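Local coordinates for protein acetylacetone-cleaving enzyme (Acinetobacter johnsonii, PDB 3BAL) that cleaves acetylacetone with molecular oxygen to methylglyoxal and acetate, working as a homotetrameric, iron-dependent dioxygenase of the cupin family, at residues Lys15-Asp18 against Asn19-Val22; Glu140-Gly143 against Ala144-Thr148. All coordinates share one frame; numbering follows the deposited sequence.

From the N terminus, strand 12-15 pairs antiparallel with a strand of the second subunit, and contact 1 is the turn just after it, closing the short loop that leads into strand 22-23. The chain then builds the antiparallel cupin jelly roll and reaches contact 2 near its C-terminal end, within helix 138-148. The two contacts neither nest nor cross; contact 1 closes before contact 2 opens, and the centres of contact 1 and contact 2 are about 15 Å apart. They meet in space all the same: the indole of W145 packs against N20 and V22, and T148 against V22. The helix thus lies beside the loop and against strand 34-41, the partner of strand 22-23.

Contact 1. Residues Lys15-Asp18 against Asn19-Val22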
loop_
_atom_site.group_PDB
_atom_site.type_symbol
_atom_site.label_atom_id
_atom_site.label_comp_id
_atom_site.label_asym_id
_atom_site.label_seq_id
_atom_site.Cartn_x
_atom_site.Cartn_y
_atom_site.Cartn_z
ATOM N N LYS A 15 -9.478 5.591 21.933
ATOM C CA LYS A 15 -10.212 4.727 22.855
ATOM C C LYS A 15 -11.575 4.440 22.222
ATOM O O LYS A 15 -12.231 5.352 21.719
ATOM C CB LYS A 15 -10.414 5.414 24.212
ATOM C CG LYS A 15 -11.118 4.553 25.277
ATOM C CD LYS A 15 -10.281 3.330 25.662
ATOM C CE LYS A 15 -10.964 2.461 26.727
ATOM N NZ LYS A 15 -12.260 1.852 26.283
ATOM N N ILE A 16 -11.998 3.181 22.233
ATOM C CA ILE A 16 -13.283 2.817 21.650
ATOM C C ILE A 16 -14.349 2.752 22.744
ATOM O O ILE A 16 -14.380 1.811 23.540
ATOM C CB ILE A 16 -13.186 1.458 20.935
ATOM C CG1 ILE A 16 -12.081 1.521 19.874
ATOM C CG2 ILE A 16 -14.539 1.089 20.314
ATOM C CD1 ILE A 16 -11.766 0.192 19.208
ATOM N N SER A 17 -15.227 3.750 22.769
ATOM C CA SER A 17 -16.278 3.825 23.781
ATOM C C SER A 17 -17.660 3.532 23.208
ATOM O O SER A 17 -17.939 3.831 22.047
ATOM C CB SER A 17 -16.271 5.215 24.415
ATOM O OG SER A 17 -14.952 5.586 24.779
ATOM N N ASP A 18 -18.529 2.953 24.029
ATOM C CA ASP A 18 -19.874 2.629 23.580
ATOM C C ASP A 18 -20.623 3.867 23.130
ATOM O O ASP A 18 -21.391 3.822 22.172
ATOM C CB ASP A 18 -20.658 1.939 24.690
ATOM C CG ASP A 18 -20.195 0.526 24.923
ATOM O OD1 ASP A 18 -19.547 -0.034 24.008
ATOM O OD2 ASP A 18 -20.488 -0.031 26.003
ATOM N N ASN A 19 -20.376 4.970 23.829
ATOM C CA ASN A 19 -21.015 6.253 23.557
ATOM C C ASN A 19 -20.778 6.841 22.176
ATOM O O ASN A 19 -21.527 7.715 21.753
ATOM C CB ASN A 19 -20.554 7.283 24.588
ATOM C CG ASN A 19 -21.056 6.978 25.972
ATOM O OD1 ASN A 19 -20.662 7.633 26.944
ATOM N ND2 ASN A 19 -21.941 5.982 26.081
ATOM N N ASN A 20 -19.746 6.377 21.477
ATOM C CA ASN A 20 -19.433 6.927 20.166
ATOM C C ASN A 20 -19.919 6.176 18.941
ATOM O O ASN A 20 -19.632 6.580 17.815
ATOM C CB ASN A 20 -17.930 7.176 20.053
ATOM C CG ASN A 20 -17.467 8.273 20.977
ATOM O OD1 ASN A 20 -18.234 9.189 21.297
ATOM N ND2 ASN A 20 -16.215 8.207 21.402
ATOM N N TYR A 21 -20.648 5.087 19.141
ATOM C CA TYR A 21 -21.184 4.363 18.005
ATOM C C TYR A 21 -22.387 5.167 17.506
ATOM O O TYR A 21 -23.211 5.615 18.305
ATOM C CB TYR A 21 -21.626 2.954 18.411
ATOM C CG TYR A 21 -20.485 1.955 18.559
ATOM C CD1 TYR A 21 -19.835 1.765 19.787
ATOM C CD2 TYR A 21 -20.060 1.192 17.464
ATOM C CE1 TYR A 21 -18.797 0.838 19.918
ATOM C CE2 TYR A 21 -19.025 0.267 17.584
ATOM C CZ TYR A 21 -18.399 0.094 18.814
ATOM O OH TYR A 21 -17.381 -0.829 18.922
ATOM N N VAL A 22 -22.471 5.372 16.193
ATOM C CA VAL A 22 -23.585 6.111 15.598
ATOM C C VAL A 22 -24.259 5.239 14.537
ATOM O O VAL A 22 -23.661 4.286 14.035
ATOM C CB VAL A 22 -23.114 7.431 14.915
ATOM C CG1 VAL A 22 -22.485 8.355 15.934
ATOM C CG2 VAL A 22 -22.139 7.129 13.780
HETATM O O HOH W 1 -14.844 5.765 20.775
#
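S17 and D18 meet N20 and Y21 through two backbone hydrogen bonds, each spanning three residues. N20 N donates to S17 O at 3.2 Å, fairly straight at 162°, but it comes from well above the carbonyl plane, 58° out of it. The next bond, from Y21 N to D18 O, is nearly straight but weak at 3.4 Å. D18 and N19 form the corner of one type I turn, N19 and N20 that of the next; the two overlap as a short 3-10 turn.

A water stitches the turn to the chain before it. S17 N donates to it at 2.9 Å, N20 ND2 does the same at 2.9 Å, and it lies 2.8 Å from K15 O, one of several acceptors within its reach. The side-chain amide of N20 is held at its other end too, where OD1 accepts from K149 NZ.

This turn links two strands at the edge of the cupin jelly roll: K15 closes a strand laddered onto the second subunit, and V22 opens the strand bonded to W35 in the chain's own sheet.

Side-chain packing across the turn is mostly the work of Y21. With CG beside its own backbone N (chi1 -78°), the ring lies back along the turn, and Y21 CD1 comes to 3.5 Å from D18 O, which sits at the ring edge near its plane. S17 O approaches the same ring obliquely. Farther out, Y21 OH reaches I16 CG2 at 3.7 Å, the two side chains crossing at a slant. Beyond the turn, the tyrosine packs on Q36, I50 and N52, while I16 packs on F71 of the second subunit.

Contact 2. Residues Glu140-Gly143 against Ala144-Thr148; sequences EAQG and AWLAT
A144, whose N donates to E140 O across the contact at 3.1 Å, has its own carbonyl oxygen gripped twice: T148 N reaches A144 O at 3.1 Å and T148 OG1 at 2.9 Å. The hydroxyl bond folds the threonine side chain back onto the last turn of helix 138-148.

The same i to i+4 helical pattern continues with W145 N to A141 O, L146 N to Q142 O and A147 N to G143 O. The bond from L146 N to Q142 O, 2.9 Å long, is the straightest of the four that join the two segments, at 173°. By contrast, A147 N meets G143 O at a bent 143°.

Beside the L146-Q142 bond, the side chains of Q142 and L146 lie side by side and point the same way. A chi1 of 173° turns Q142 CG away from its own N and brings it alongside the leucine, 3.7 Å from L146 CD1, while L146 CG sits 3.3 Å from Q142 O. The side-chain amide of Q142 reaches past the helix, OE1 to Y3 OH and NE2 to K6 O of the third subunit, and W145 meets the same Y3 edge to face.

Both ends of the Q142 amide are therefore engaged, which would fix its rotation at the tetramer interface.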
loop_
_atom_site.group_PDB
_atom_site.type_symbol
_atom_site.label_atom_id
_atom_site.label_comp_id
_atom_site.label_asym_id
_atom_site.label_seq_id
_atom_site.Cartn_x
_atom_site.Cartn_y
_atom_site.Cartn_z
ATOM N N GLU A 140 -15.298 9.823 1.868
ATOM C CA GLU A 140 -16.740 9.688 1.983
ATOM C C GLU A 140 -17.149 9.110 3.340
ATOM O O GLU A 140 -18.184 9.490 3.901
ATOM C CB GLU A 140 -17.284 8.804 0.856
ATOM C CG GLU A 140 -17.154 9.393 -0.551
ATOM C CD GLU A 140 -15.723 9.428 -1.068
ATOM O OE1 GLU A 140 -14.902 8.593 -0.636
ATOM O OE2 GLU A 140 -15.420 10.282 -1.929
ATOM N N ALA A 141 -16.342 8.188 3.866
ATOM C CA ALA A 141 -16.614 7.574 5.168
ATOM C C ALA A 141 -16.440 8.607 6.286
ATOM O O ALA A 141 -17.234 8.656 7.229
ATOM C CB ALA A 141 -15.679 6.385 5.395
ATOM N N GLN A 142 -15.403 9.431 6.184
ATOM C CA GLN A 142 -15.180 10.454 7.198
ATOM C C GLN A 142 -16.324 11.472 7.155
ATOM O O GLN A 142 -16.778 11.945 8.194
ATOM C CB GLN A 142 -13.833 11.162 6.976
ATOM C CG GLN A 142 -13.616 12.368 7.893
ATOM C CD GLN A 142 -12.242 12.991 7.754
ATOM O OE1 GLN A 142 -11.290 12.596 8.437
ATOM N NE2 GLN A 142 -12.125 13.970 6.859
ATOM N N GLY A 143 -16.791 11.801 5.953
ATOM C CA GLY A 143 -17.885 12.749 5.820
ATOM C C GLY A 143 -19.164 12.273 6.493
ATOM O O GLY A 143 -19.843 13.044 7.172
ATOM N N ALA A 144 -19.496 11.000 6.297
ATOM C CA ALA A 144 -20.691 10.405 6.883
ATOM C C ALA A 144 -20.558 10.298 8.399
ATOM O O ALA A 144 -21.532 10.483 9.132
ATOM C CB ALA A 144 -20.931 9.020 6.290
ATOM N N TRP A 145 -19.349 9.989 8.853
ATOM C CA TRP A 145 -19.054 9.843 10.267
ATOM C C TRP A 145 -19.211 11.156 11.029
ATOM O O TRP A 145 -19.911 11.214 12.039
ATOM C CB TRP A 145 -17.625 9.308 10.434
ATOM C CG TRP A 145 -17.061 9.465 11.819
ATOM C CD1 TRP A 145 -16.016 10.261 12.188
ATOM C CD2 TRP A 145 -17.492 8.791 13.008
ATOM N NE1 TRP A 145 -15.764 10.122 13.534
ATOM C CE2 TRP A 145 -16.655 9.226 14.062
ATOM C CE3 TRP A 145 -18.503 7.860 13.286
ATOM C CZ2 TRP A 145 -16.796 8.761 15.376
ATOM C CZ3 TRP A 145 -18.643 7.397 14.595
ATOM C CH2 TRP A 145 -17.792 7.849 15.621
ATOM N N LEU A 146 -18.555 12.204 10.534
ATOM C CA LEU A 146 -18.592 13.528 11.154
ATOM C C LEU A 146 -19.953 14.200 11.044
ATOM O O LEU A 146 -20.333 14.982 11.910
ATOM C CB LEU A 146 -17.543 14.433 10.512
ATOM C CG LEU A 146 -16.079 14.007 10.620
ATOM C CD1 LEU A 146 -15.203 15.011 9.883
ATOM C CD2 LEU A 146 -15.679 13.920 12.076
ATOM N N ALA A 147 -20.674 13.903 9.970
ATOM C CA ALA A 147 -21.992 14.474 9.753
ATOM C C ALA A 147 -22.992 13.887 10.739
ATOM O O ALA A 147 -23.818 14.605 11.304
ATOM C CB ALA A 147 -22.447 14.206 8.328
ATOM N N THR A 148 -22.907 12.579 10.948
ATOM C CA THR A 148 -23.801 11.883 11.864
ATOM C C THR A 148 -23.370 12.136 13.302
ATOM O O THR A 148 -24.199 12.365 14.184
ATOM C CB THR A 148 -23.789 10.364 11.595
ATOM O OG1 THR A 148 -24.188 10.120 10.239
ATOM C CG2 THR A 148 -24.743 9.640 12.539
#